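Local coordinates for protein bacterial regulatory proteins, tetR family (PDB 3AQT) that probably binds DNA as a TetR-family transcriptional repressor and takes up resorcinol in a pocket among its helices, at residues Val97-Phe102 with Met155-Pro160. Sequence-based numbering, arbitrary orientation.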
# COMPACT_ATOMS: atom_id res chain seq x y z
N VAL B 97 18.79 5.07 -3.71
CA VAL B 97 19.35 3.85 -3.15
C VAL B 97 18.36 2.69 -3.33
O VAL B 97 18.76 1.57 -3.65
CB VAL B 97 19.68 4.05 -1.64
CG1 VAL B 97 20.03 2.72 -0.98
CG2 VAL B 97 20.85 5.00 -1.50
N ALA B 98 17.07 2.97 -3.12
CA ALA B 98 16.04 1.95 -3.29
C ALA B 98 15.94 1.54 -4.76
O ALA B 98 15.78 0.36 -5.08
CB ALA B 98 14.69 2.47 -2.80
N GLU B 99 16.03 2.51 -5.67
CA GLU B 99 15.97 2.20 -7.10
C GLU B 99 17.11 1.24 -7.44
O GLU B 99 16.91 0.26 -8.17
CB GLU B 99 16.10 3.46 -7.96
CG GLU B 99 14.80 4.23 -8.14
CD GLU B 99 14.85 5.22 -9.30
OE1 GLU B 99 15.87 5.25 -10.03
OE2 GLU B 99 13.87 5.98 -9.49
N ASP B 100 18.29 1.53 -6.91
CA ASP B 100 19.45 0.71 -7.16
C ASP B 100 19.19 -0.72 -6.68
O ASP B 100 19.50 -1.68 -7.37
CB ASP B 100 20.67 1.31 -6.45
CG ASP B 100 21.93 0.49 -6.65
OD1 ASP B 100 22.47 0.49 -7.78
OD2 ASP B 100 22.38 -0.16 -5.68
N ALA B 101 18.62 -0.85 -5.49
CA ALA B 101 18.33 -2.18 -4.95
C ALA B 101 17.27 -2.94 -5.75
O ALA B 101 17.45 -4.12 -6.08
CB ALA B 101 17.89 -2.07 -3.49
N PHE B 102 16.16 -2.28 -6.06
CA PHE B 102 15.09 -2.94 -6.81
C PHE B 102 15.50 -3.27 -8.24
O PHE B 102 15.14 -4.33 -8.76
CB PHE B 102 13.83 -2.07 -6.82
CG PHE B 102 13.29 -1.78 -5.45
CD1 PHE B 102 13.35 -2.74 -4.45
CD2 PHE B 102 12.69 -0.56 -5.18
CE1 PHE B 102 12.82 -2.49 -3.19
CE2 PHE B 102 12.15 -0.29 -3.92
CZ PHE B 102 12.22 -1.26 -2.92
N MSE B 155 7.07 1.02 -8.51
CA MSE B 155 6.36 1.20 -9.77
C MSE B 155 7.23 1.71 -10.91
O MSE B 155 6.97 1.40 -12.07
CB MSE B 155 5.17 2.14 -9.56
CG MSE B 155 4.04 1.51 -8.75
SE MSE B 155 2.98 0.17 -9.72
CE MSE B 155 4.35 -1.11 -10.08
N ARG B 156 8.25 2.49 -10.59
CA ARG B 156 9.13 3.02 -11.62
C ARG B 156 10.10 1.96 -12.12
O ARG B 156 10.41 1.89 -13.30
CB ARG B 156 9.98 4.19 -11.10
CG ARG B 156 9.22 5.38 -10.59
CD ARG B 156 10.13 6.59 -10.51
NE ARG B 156 11.14 6.53 -9.45
CZ ARG B 156 10.99 7.09 -8.24
NH1 ARG B 156 9.87 7.74 -7.94
NH2 ARG B 156 11.97 7.02 -7.36
N ILE B 157 10.57 1.13 -11.20
CA ILE B 157 11.55 0.10 -11.53
C ILE B 157 11.03 -1.29 -11.85
O ILE B 157 11.39 -1.85 -12.89
CB ILE B 157 12.59 -0.03 -10.39
CG1 ILE B 157 13.14 1.35 -10.03
CG2 ILE B 157 13.72 -0.95 -10.82
CD1 ILE B 157 13.88 2.15 -11.14
N LEU B 158 10.19 -1.85 -10.98
CA LEU B 158 9.67 -3.20 -11.20
C LEU B 158 8.29 -3.25 -11.85
O LEU B 158 7.87 -4.30 -12.34
CB LEU B 158 9.64 -3.97 -9.89
CG LEU B 158 11.00 -4.10 -9.19
CD1 LEU B 158 10.84 -4.85 -7.87
CD2 LEU B 158 11.97 -4.84 -10.11
N GLY B 159 7.59 -2.12 -11.87
CA GLY B 159 6.27 -2.10 -12.45
C GLY B 159 6.23 -2.52 -13.90
O GLY B 159 5.42 -3.37 -14.29
N PRO B 160 7.10 -1.94 -14.75
CA PRO B 160 7.11 -2.31 -16.17
C PRO B 160 7.39 -3.78 -16.37
O PRO B 160 6.90 -4.39 -17.33
CB PRO B 160 8.19 -1.41 -16.76
CG PRO B 160 8.16 -0.20 -15.85
CD PRO B 160 8.03 -0.83 -14.49
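The guanidinium of R156 presents its edge to E99, whose OE2 and CD sit in or near the guanidinium plane while the carboxylate itself is turned 58° to it. NE and NH2 both converge on one oxygen: R156 NE reaches E99 OE2 at 2.8 Å, nearly along the C-O axis, while R156 NH2 meets it at 3.0 Å from the anti side and somewhat out of the carboxylate plane, and both bonds are bent. Q95 OE1 also accepts from NH2, which probably steadies the guanidinium's rotation. Beside this salt bridge, I157 CD1 packs against the carboxylate carbon, E99 CD, at 3.7 Å; the extended E99 chain crosses the isoleucine at about a right angle. I157, whose chi1 of -50° puts CG1 beside the backbone N, turns its CG2 methyl to F102; I157 CG2 lies 4.2 Å from F102 CB. L158 CD2 approaches F102 O at 3.5 Å, whereas the F102 ring leads away to an edge-to-face contact with W140. L158, from the region between helix 150-157 and helix 159-171, also touches the bound resorcinol; helix 90-111 itself supplies L109 to that pocket. Two R156 nitrogens sharing one oxygen would probably keep the E99 carboxylate ionised, next to the apolar contacts of I157 and L158 with F102.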